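Local coordinates for protein translation initiation factor eIF2B subunit delta (PDB 5B04) that serves as the delta subunit of the eIF2B complex, which catalyses exchange of GDP for GTP on the gamma subunit of translation initiation factor eIF2, at residues 300-305 / 399-404; 345-350 / 380-385; 351-356 / 432-437. One frame throughout, in Å; residues are numbered along the deposited sequence.

Interaction 1 (300-305 / 399-404)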
loop_
_atom_site.group_PDB
_atom_site.type_symbol
_atom_site.label_atom_id
_atom_site.label_comp_id
_atom_site.label_asym_id
_atom_site.label_seq_id
_atom_site.Cartn_x
_atom_site.Cartn_y
_atom_site.Cartn_z
ATOM N N ASP G 300 -22.589 -2.213 -15.826
ATOM C CA ASP G 300 -21.895 -2.190 -17.107
ATOM C C ASP G 300 -20.635 -1.335 -17.031
ATOM O O ASP G 300 -20.383 -0.681 -16.019
ATOM C CB ASP G 300 -22.823 -1.668 -18.205
ATOM C CG ASP G 300 -22.528 -2.282 -19.558
ATOM O OD1 ASP G 300 -21.424 -2.839 -19.735
ATOM O OD2 ASP G 300 -23.407 -2.211 -20.444
ATOM N N SER G 301 -19.847 -1.344 -18.103
ATOM C CA SER G 301 -18.621 -0.554 -18.154
ATOM C C SER G 301 -18.188 -0.250 -19.586
ATOM O O SER G 301 -18.615 -0.912 -20.531
ATOM C CB SER G 301 -17.493 -1.274 -17.414
ATOM O OG SER G 301 -16.293 -0.522 -17.472
ATOM N N ARG G 302 -17.341 0.763 -19.733
ATOM C CA ARG G 302 -16.725 1.091 -21.015
ATOM C C ARG G 302 -15.533 0.162 -21.265
ATOM O O ARG G 302 -15.061 -0.488 -20.333
ATOM C CB ARG G 302 -16.288 2.559 -21.031
ATOM C CG ARG G 302 -17.422 3.546 -21.232
ATOM C CD ARG G 302 -16.905 4.808 -21.888
ATOM N NE ARG G 302 -16.301 4.530 -23.186
ATOM C CZ ARG G 302 -15.320 5.248 -23.724
ATOM N NH1 ARG G 302 -14.822 6.289 -23.073
ATOM N NH2 ARG G 302 -14.836 4.920 -24.914
ATOM N N PRO G 303 -15.036 0.087 -22.516
ATOM C CA PRO G 303 -15.442 0.761 -23.759
ATOM C C PRO G 303 -16.697 0.171 -24.401
ATOM O O PRO G 303 -17.634 0.919 -24.673
ATOM C CB PRO G 303 -14.225 0.574 -24.670
ATOM C CG PRO G 303 -13.574 -0.659 -24.179
ATOM C CD PRO G 303 -13.802 -0.698 -22.699
ATOM N N GLU G 304 -16.713 -1.134 -24.656
ATOM C CA GLU G 304 -17.921 -1.777 -25.160
ATOM C C GLU G 304 -18.795 -2.159 -23.973
ATOM O O GLU G 304 -18.292 -2.440 -22.887
ATOM C CB GLU G 304 -17.595 -3.004 -26.017
ATOM C CG GLU G 304 -17.085 -4.208 -25.247
ATOM C CD GLU G 304 -15.659 -4.036 -24.770
ATOM O OE1 GLU G 304 -14.906 -3.279 -25.418
ATOM O OE2 GLU G 304 -15.292 -4.656 -23.750
ATOM N N PHE G 305 -20.105 -2.163 -24.184
ATOM C CA PHE G 305 -21.045 -2.310 -23.083
ATOM C C PHE G 305 -21.747 -3.666 -23.115
ATOM O O PHE G 305 -22.866 -3.783 -23.616
ATOM C CB PHE G 305 -22.072 -1.176 -23.118
ATOM C CG PHE G 305 -21.460 0.202 -23.152
ATOM C CD1 PHE G 305 -21.047 0.765 -24.350
ATOM C CD2 PHE G 305 -21.301 0.933 -21.986
ATOM C CE1 PHE G 305 -20.486 2.029 -24.384
ATOM C CE2 PHE G 305 -20.740 2.198 -22.014
ATOM C CZ PHE G 305 -20.332 2.745 -23.216
ATOM N N ASP G 399 -8.069 2.507 -29.219
ATOM C CA ASP G 399 -9.012 3.300 -30.000
ATOM C C ASP G 399 -10.449 3.106 -29.522
ATOM O O ASP G 399 -11.321 3.928 -29.802
ATOM C CB ASP G 399 -8.899 2.949 -31.484
ATOM C CG ASP G 399 -7.498 3.153 -32.026
ATOM O OD1 ASP G 399 -6.789 4.048 -31.518
ATOM O OD2 ASP G 399 -7.106 2.422 -32.959
ATOM N N GLN G 400 -10.690 2.013 -28.803
ATOM C CA GLN G 400 -12.003 1.739 -28.229
ATOM C C GLN G 400 -12.401 2.810 -27.217
ATOM O O GLN G 400 -13.586 3.073 -27.006
ATOM C CB GLN G 400 -12.018 0.361 -27.564
ATOM C CG GLN G 400 -12.496 -0.766 -28.464
ATOM C CD GLN G 400 -13.981 -0.681 -28.765
ATOM O OE1 GLN G 400 -14.812 -1.105 -27.963
ATOM N NE2 GLN G 400 -14.319 -0.130 -29.925
ATOM N N LEU G 401 -11.399 3.427 -26.599
ATOM C CA LEU G 401 -11.620 4.423 -25.557
ATOM C C LEU G 401 -11.885 5.813 -26.136
ATOM O O LEU G 401 -12.344 6.710 -25.427
ATOM C CB LEU G 401 -10.416 4.466 -24.616
ATOM C CG LEU G 401 -10.686 4.278 -23.123
ATOM C CD1 LEU G 401 -11.622 3.104 -22.888
ATOM C CD2 LEU G 401 -9.379 4.073 -22.382
ATOM N N VAL G 402 -11.658 5.998 -27.420
ATOM C CA VAL G 402 -12.001 7.248 -28.084
ATOM C C VAL G 402 -13.483 7.556 -28.139
ATOM O O VAL G 402 -13.871 8.694 -28.041
ATOM C CB VAL G 402 -11.435 7.284 -29.496
ATOM C CG1 VAL G 402 -11.805 8.571 -30.201
ATOM C CG2 VAL G 402 -9.935 7.154 -29.436
ATOM N N ASN G 403 -14.310 6.563 -28.365
ATOM C CA ASN G 403 -15.694 6.846 -28.638
ATOM C C ASN G 403 -16.255 7.575 -27.462
ATOM O O ASN G 403 -16.124 7.139 -26.347
ATOM C CB ASN G 403 -16.438 5.527 -28.868
ATOM C CG ASN G 403 -17.938 5.625 -28.658
ATOM O OD1 ASN G 403 -18.710 5.514 -29.597
ATOM N ND2 ASN G 403 -18.348 5.824 -27.417
ATOM N N MET G 404 -16.972 8.642 -27.732
ATOM C CA MET G 404 -17.682 9.324 -26.685
ATOM C C MET G 404 -18.751 8.345 -26.307
ATOM O O MET G 404 -19.119 7.506 -27.098
ATOM C CB MET G 404 -18.241 10.638 -27.173
ATOM C CG MET G 404 -17.160 11.683 -27.395
ATOM S SD MET G 404 -16.072 11.965 -25.988
ATOM C CE MET G 404 -14.564 11.226 -26.572
#

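Interaction 2 (345-350 / 380-385)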
loop_
_atom_site.group_PDB
_atom_site.type_symbol
_atom_site.label_atom_id
_atom_site.label_comp_id
_atom_site.label_asym_id
_atom_site.label_seq_id
_atom_site.Cartn_x
_atom_site.Cartn_y
_atom_site.Cartn_z
ATOM N N ALA G 345 -10.978 -17.401 -15.071
ATOM C CA ALA G 345 -10.098 -18.371 -14.434
ATOM C C ALA G 345 -10.020 -18.115 -12.934
ATOM O O ALA G 345 -10.174 -16.981 -12.480
ATOM C CB ALA G 345 -8.710 -18.320 -15.048
ATOM N N MET G 346 -9.782 -19.172 -12.166
ATOM C CA MET G 346 -9.595 -19.044 -10.728
ATOM C C MET G 346 -8.154 -19.397 -10.368
ATOM O O MET G 346 -7.707 -20.519 -10.598
ATOM C CB MET G 346 -10.576 -19.940 -9.971
ATOM C CG MET G 346 -10.765 -19.558 -8.514
ATOM S SD MET G 346 -11.844 -18.130 -8.302
ATOM C CE MET G 346 -13.335 -18.715 -9.102
ATOM N N LEU G 347 -7.432 -18.431 -9.810
ATOM C CA LEU G 347 -6.010 -18.601 -9.521
ATOM C C LEU G 347 -5.770 -19.513 -8.320
ATOM O O LEU G 347 -6.630 -19.653 -7.451
ATOM C CB LEU G 347 -5.356 -17.239 -9.292
ATOM C CG LEU G 347 -5.460 -16.279 -10.478
ATOM C CD1 LEU G 347 -4.983 -14.890 -10.090
ATOM C CD2 LEU G 347 -4.673 -16.809 -11.668
ATOM N N SER G 348 -4.587 -20.121 -8.276
ATOM C CA SER G 348 -4.275 -21.137 -7.274
ATOM C C SER G 348 -4.114 -20.582 -5.862
ATOM O O SER G 348 -4.104 -21.340 -4.895
ATOM C CB SER G 348 -3.006 -21.894 -7.670
ATOM O OG SER G 348 -3.259 -22.777 -8.747
ATOM N N ASN G 349 -3.980 -19.265 -5.738
ATOM C CA ASN G 349 -3.898 -18.651 -4.417
ATOM C C ASN G 349 -5.287 -18.304 -3.896
ATOM O O ASN G 349 -5.432 -17.755 -2.804
ATOM C CB ASN G 349 -3.018 -17.401 -4.445
ATOM C CG ASN G 349 -3.708 -16.216 -5.087
ATOM O OD1 ASN G 349 -4.238 -16.315 -6.193
ATOM N ND2 ASN G 349 -3.712 -15.087 -4.389
ATOM N N GLY G 350 -6.304 -18.629 -4.687
ATOM C CA GLY G 350 -7.682 -18.396 -4.298
ATOM C C GLY G 350 -8.269 -17.142 -4.914
ATOM O O GLY G 350 -9.434 -16.818 -4.689
ATOM N N LYS G 380 -11.290 -24.486 -15.550
ATOM C CA LYS G 380 -10.756 -23.140 -15.708
ATOM C C LYS G 380 -9.872 -22.757 -14.524
ATOM O O LYS G 380 -9.422 -21.615 -14.419
ATOM C CB LYS G 380 -11.891 -22.129 -15.883
ATOM C CG LYS G 380 -12.633 -22.276 -17.203
ATOM C CD LYS G 380 -13.569 -21.109 -17.466
ATOM C CE LYS G 380 -14.709 -21.075 -16.466
ATOM N NZ LYS G 380 -15.739 -20.062 -16.830
ATOM N N PHE G 381 -9.626 -23.715 -13.637
ATOM C CA PHE G 381 -8.667 -23.519 -12.557
ATOM C C PHE G 381 -7.267 -23.558 -13.157
ATOM O O PHE G 381 -7.033 -24.258 -14.141
ATOM C CB PHE G 381 -8.808 -24.590 -11.467
ATOM C CG PHE G 381 -10.070 -24.484 -10.645
ATOM C CD1 PHE G 381 -11.119 -23.665 -11.034
ATOM C CD2 PHE G 381 -10.199 -25.210 -9.472
ATOM C CE1 PHE G 381 -12.271 -23.580 -10.274
ATOM C CE2 PHE G 381 -11.347 -25.126 -8.707
ATOM C CZ PHE G 381 -12.384 -24.310 -9.108
ATOM N N THR G 382 -6.335 -22.811 -12.574
ATOM C CA THR G 382 -4.975 -22.781 -13.098
ATOM C C THR G 382 -3.931 -22.867 -11.989
ATOM O O THR G 382 -4.199 -22.525 -10.837
ATOM C CB THR G 382 -4.721 -21.505 -13.930
ATOM O OG1 THR G 382 -3.444 -21.597 -14.575
ATOM C CG2 THR G 382 -4.752 -20.269 -13.046
ATOM N N GLU G 383 -2.740 -23.335 -12.349
ATOM C CA GLU G 383 -1.630 -23.414 -11.409
ATOM C C GLU G 383 -0.997 -22.041 -11.211
ATOM O O GLU G 383 -0.216 -21.833 -10.283
ATOM C CB GLU G 383 -0.577 -24.410 -11.898
ATOM C CG GLU G 383 -1.043 -25.855 -11.933
ATOM C CD GLU G 383 0.036 -26.800 -12.426
ATOM O OE1 GLU G 383 0.514 -26.616 -13.566
ATOM O OE2 GLU G 383 0.411 -27.722 -11.672
ATOM N N ARG G 384 -1.347 -21.110 -12.091
ATOM C CA ARG G 384 -0.749 -19.780 -12.097
ATOM C C ARG G 384 -1.168 -18.949 -10.887
ATOM O O ARG G 384 -2.328 -18.970 -10.475
ATOM C CB ARG G 384 -1.118 -19.044 -13.388
ATOM C CG ARG G 384 -0.335 -17.762 -13.626
ATOM C CD ARG G 384 -0.417 -17.330 -15.083
ATOM N NE ARG G 384 -1.680 -16.669 -15.397
ATOM C CZ ARG G 384 -2.105 -16.425 -16.633
ATOM N NH1 ARG G 384 -1.373 -16.800 -17.673
ATOM N NH2 ARG G 384 -3.266 -15.816 -16.830
ATOM N N ILE G 385 -0.209 -18.225 -10.320
ATOM C CA ILE G 385 -0.479 -17.299 -9.226
ATOM C C ILE G 385 0.165 -15.948 -9.505
ATOM O O ILE G 385 1.390 -15.837 -9.573
ATOM C CB ILE G 385 0.042 -17.829 -7.876
ATOM C CG1 ILE G 385 -0.700 -19.104 -7.475
ATOM C CG2 ILE G 385 -0.112 -16.771 -6.795
ATOM C CD1 ILE G 385 -0.303 -19.637 -6.115
#

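Interaction 3 (351-356 / 432-437). With PO4 (phosphate ion), chain P.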
loop_
_atom_site.group_PDB
_atom_site.type_symbol
_atom_site.label_atom_id
_atom_site.label_comp_id
_atom_site.label_asym_id
_atom_site.label_seq_id
_atom_site.Cartn_x
_atom_site.Cartn_y
_atom_site.Cartn_z
ATOM N N ALA G 351 -7.460 -16.435 -5.696
ATOM C CA ALA G 351 -7.895 -15.187 -6.311
ATOM C C ALA G 351 -8.725 -15.437 -7.565
ATOM O O ALA G 351 -8.525 -16.427 -8.269
ATOM C CB ALA G 351 -6.695 -14.313 -6.639
ATOM N N LEU G 352 -9.657 -14.528 -7.835
ATOM C CA LEU G 352 -10.513 -14.620 -9.011
ATOM C C LEU G 352 -9.972 -13.768 -10.155
ATOM O O LEU G 352 -9.717 -12.575 -9.988
ATOM C CB LEU G 352 -11.942 -14.194 -8.665
ATOM C CG LEU G 352 -12.895 -13.911 -9.829
ATOM C CD1 LEU G 352 -13.109 -15.155 -10.677
ATOM C CD2 LEU G 352 -14.222 -13.376 -9.310
ATOM N N TYR G 353 -9.800 -14.390 -11.316
ATOM C CA TYR G 353 -9.291 -13.702 -12.496
ATOM C C TYR G 353 -10.396 -13.539 -13.535
ATOM O O TYR G 353 -10.642 -14.438 -14.337
ATOM C CB TYR G 353 -8.103 -14.468 -13.085
ATOM C CG TYR G 353 -7.440 -13.799 -14.269
ATOM C CD1 TYR G 353 -6.497 -12.795 -14.087
ATOM C CD2 TYR G 353 -7.741 -14.185 -15.569
ATOM C CE1 TYR G 353 -5.883 -12.187 -15.167
ATOM C CE2 TYR G 353 -7.132 -13.581 -16.653
ATOM C CZ TYR G 353 -6.205 -12.585 -16.447
ATOM O OH TYR G 353 -5.600 -11.985 -17.528
ATOM N N SER G 354 -11.065 -12.389 -13.509
ATOM C CA SER G 354 -12.171 -12.131 -14.424
ATOM C C SER G 354 -12.014 -10.785 -15.126
ATOM O O SER G 354 -10.908 -10.257 -15.229
ATOM C CB SER G 354 -13.505 -12.181 -13.677
ATOM O OG SER G 354 -14.591 -11.977 -14.563
ATOM N N ARG G 355 -13.128 -10.235 -15.602
ATOM C CA ARG G 355 -13.111 -8.990 -16.367
ATOM C C ARG G 355 -12.618 -7.800 -15.543
ATOM O O ARG G 355 -12.655 -7.826 -14.314
ATOM C CB ARG G 355 -14.500 -8.697 -16.934
ATOM C CG ARG G 355 -14.941 -9.665 -18.024
ATOM C CD ARG G 355 -13.929 -9.724 -19.163
ATOM N NE ARG G 355 -13.520 -8.395 -19.611
ATOM C CZ ARG G 355 -14.143 -7.697 -20.555
ATOM N NH1 ARG G 355 -15.211 -8.199 -21.159
ATOM N NH2 ARG G 355 -13.698 -6.494 -20.895
ATOM N N ALA G 356 -12.190 -6.756 -16.248
ATOM C CA ALA G 356 -11.409 -5.651 -15.685
ATOM C C ALA G 356 -11.989 -4.964 -14.444
ATOM O O ALA G 356 -11.235 -4.463 -13.611
ATOM C CB ALA G 356 -11.168 -4.608 -16.767
ATOM N N TYR G 432 -8.748 -7.718 -18.184
ATOM C CA TYR G 432 -8.909 -8.580 -17.021
ATOM C C TYR G 432 -8.470 -7.949 -15.704
ATOM O O TYR G 432 -8.013 -6.808 -15.662
ATOM C CB TYR G 432 -8.161 -9.890 -17.250
ATOM C CG TYR G 432 -8.710 -10.661 -18.427
ATOM C CD1 TYR G 432 -9.923 -11.331 -18.333
ATOM C CD2 TYR G 432 -8.030 -10.700 -19.636
ATOM C CE1 TYR G 432 -10.438 -12.029 -19.408
ATOM C CE2 TYR G 432 -8.536 -11.396 -20.716
ATOM C CZ TYR G 432 -9.740 -12.059 -20.596
ATOM O OH TYR G 432 -10.248 -12.754 -21.670
ATOM N N ASP G 433 -8.609 -8.721 -14.629
ATOM C CA ASP G 433 -8.572 -8.174 -13.282
ATOM C C ASP G 433 -8.398 -9.271 -12.235
ATOM O O ASP G 433 -9.138 -10.255 -12.230
ATOM C CB ASP G 433 -9.862 -7.398 -13.025
ATOM C CG ASP G 433 -9.776 -6.490 -11.828
ATOM O OD1 ASP G 433 -8.652 -6.204 -11.365
ATOM O OD2 ASP G 433 -10.846 -6.045 -11.364
ATOM N N VAL G 434 -7.425 -9.099 -11.348
ATOM C CA VAL G 434 -7.172 -10.083 -10.300
ATOM C C VAL G 434 -7.835 -9.678 -8.987
ATOM O O VAL G 434 -7.408 -8.729 -8.329
ATOM C CB VAL G 434 -5.664 -10.285 -10.063
ATOM C CG1 VAL G 434 -5.434 -11.262 -8.919
ATOM C CG2 VAL G 434 -4.989 -10.776 -11.333
ATOM N N THR G 435 -8.882 -10.405 -8.613
ATOM C CA THR G 435 -9.598 -10.135 -7.373
ATOM C C THR G 435 -9.060 -11.001 -6.239
ATOM O O THR G 435 -9.180 -12.224 -6.284
ATOM C CB THR G 435 -11.109 -10.384 -7.527
ATOM O OG1 THR G 435 -11.569 -9.824 -8.764
ATOM C CG2 THR G 435 -11.870 -9.757 -6.371
ATOM N N PRO G 436 -8.466 -10.364 -5.219
ATOM C CA PRO G 436 -7.855 -11.044 -4.070
ATOM C C PRO G 436 -8.813 -11.999 -3.361
ATOM O O PRO G 436 -10.012 -11.724 -3.300
ATOM C CB PRO G 436 -7.454 -9.886 -3.144
ATOM C CG PRO G 436 -8.234 -8.707 -3.622
ATOM C CD PRO G 436 -8.381 -8.900 -5.093
ATOM N N PRO G 437 -8.282 -13.114 -2.832
ATOM C CA PRO G 437 -9.057 -14.181 -2.185
ATOM C C PRO G 437 -9.920 -13.689 -1.027
ATOM O O PRO G 437 -11.025 -14.197 -0.832
ATOM C CB PRO G 437 -7.974 -15.136 -1.676
ATOM C CG PRO G 437 -6.811 -14.891 -2.564
ATOM C CD PRO G 437 -6.844 -13.428 -2.865
HETATM P P PO4 P . -13.801 -14.035 -20.423
HETATM O O1 PO4 P . -13.779 -13.532 -18.999
HETATM O O2 PO4 P . -12.418 -14.491 -20.821
HETATM O O3 PO4 P . -14.761 -15.197 -20.527
HETATM O O4 PO4 P . -14.251 -12.927 -21.344
#

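Interaction 1 (300-305 / 399-404)
Arg302 reaches from the loop 300-305 into the turn 399-404, where its guanidinium lies among backbone carbonyl groups. From CB the chain leaves beside the backbone N, with CG anti to the carbonyl carbon (chi1 -77°), and it bends at chi3 before the flat group begins. NE stays on the margin of the contact, its nearest atom across being Asn403 O. That same oxygen stands over one face of the guanidinium, 3.3 Å from Arg302 CZ. NH2 makes the stronger bond: it donates to Leu401 O at 3.1 Å, the acceptor lying in the guanidinium plane while the nitrogen sits above the plane of the carbonyl. NH1 adds a weak bond to the same Leu401 O, so two nitrogens share one acceptor, and its salt bridge to Glu239 of the neighbouring beta subunit gives the charge its strongest partner. Leu401 CD1 lies over the other face of the group, toward its rim.

Next along the chain, Pro303, which follows a cis peptide bond, sets its ring against the turn. Its CB is 3.6 Å from Gln400 CB and 4.0 Å from Leu401 CD1.

The contact joins the loop between strand 294-300 and helix 306-316 to the turn after strand 395-396. Strand 425-435 lies against both, through Ser429 for Pro303 and Leu427 for Leu401, and the beta subunit packs on Leu401 through Ile265.

Interaction 2 (345-350 / 380-385)
Phe381 and Met346 meet where the two backbones bridge, the aromatic ring approached obliquely by Met346 CB at 3.9 Å from Phe381 CD1. The Phe381 side chain also packs on Val455 and Ile458 of helix 455-461. The flat amide of Asn349 is met at its CG by Ile385 CG2, which also packs 3.8 Å from Asn349 CB, while Asn349 OD1 accepts from the backbone N of Ala351.

Around this single bridge the backbones exchange two weak hydrogen bonds, Met346 N to Lys380 O and Thr382 N to Met346 O, each 3.3 Å long. A third weak but nearly straight bond, Ser348 N to Arg384 O at 172°, carries the pairing into the type I turn from Leu347 to Gly350. Ser348 OG is modelled improbably close to Thr382 O, so the length of that bond is doubtful. Ser348 CB lies 3.6 Å from Ile385 CG1. Leu347 and Thr382 lie side by side and point the same way, with Leu347 CD2 3.7 Å from Thr382 CG2. On the other segment Thr382 OG1 accepts from Arg384 N, forming an ST turn.

The pairing lays the loop after strand 372-375 along strand 345-346, an outer strand of the antiparallel sheet. Helix 455-461 packs on Met346, Ser348 and Phe381, whereas Ile209 of helix 209-224 touches Ala345, Thr382 and Arg384.

Interaction 3 (351-356 / 432-437)
Tyr353 and Tyr432 meet in the tight part of this contact, between antiparallel strands 352-355 and 432-435. The phenol end of Tyr353 lies against the root of the other side chain, its CZ 3.4 Å from Tyr432 CB. The ring planes are 23° apart but slid so far that they barely overlap, with centroids 5.1 Å apart. Tyr353 CG is anti to the backbone N (chi1 -177°), and the ring edge meets Val434 CG2, 3.7 Å from Tyr353 CD1. Leu352 and Thr435 form a hydrogen-bonded pair: Leu352 N donates to Thr435 O at 2.8 Å, and Thr435 N to Leu352 O at 2.7 Å. Ser354 N donates to Asp433 O at 3.1 Å, while the Asp433 carboxylate accepts from Ser359 and Ser389. Close packing continues to Ala351, whose CB touches Pro437 CD at 3.9 Å.

Pro436, partly exposed, turns away from this packing, and the looser side is the Arg355 end. There the side chains of Arg355 and Tyr432 diverge; Arg355, also partly exposed, bends back to give NE to Lys431 O and NH1 to Glu306. Tyr432 OH donates to O2 of a phosphate ion, probably from the crystallisation liquor, at 2.9 Å, and Arg163 also bonds this hydroxyl. An alanine in place of Tyr432 would probably leave the Tyr353 ring without its aromatic neighbour and the phosphate without its hydroxyl donor.

The arrangement is an antiparallel beta pair joining the two central strands of the smaller sheet, with helix 358-367 against the Leu352 and Thr435 side chains.

Interactions 2 and 3 are buried neighbours, their centres about 10 Å apart, and both reach one antiparallel sheet: 3 pairs its two central strands, while 2 adds a loop along outer strand 345-346. Ala345 O and Tyr353 N probably share a hydrogen bond between them. Interaction 1 is partly buried, its centre about 20 Å from that of interaction 3, and its arginine is salt-bridged to the beta subunit; a weak, long ion pair from Glu304 to Arg355 links 1 and 3. The chemistry follows the place: regular backbone bonds and aromatic packing in 3, weaker backbone bonds with small and apolar side chains in 2, and a charged guanidinium on carbonyls in 1.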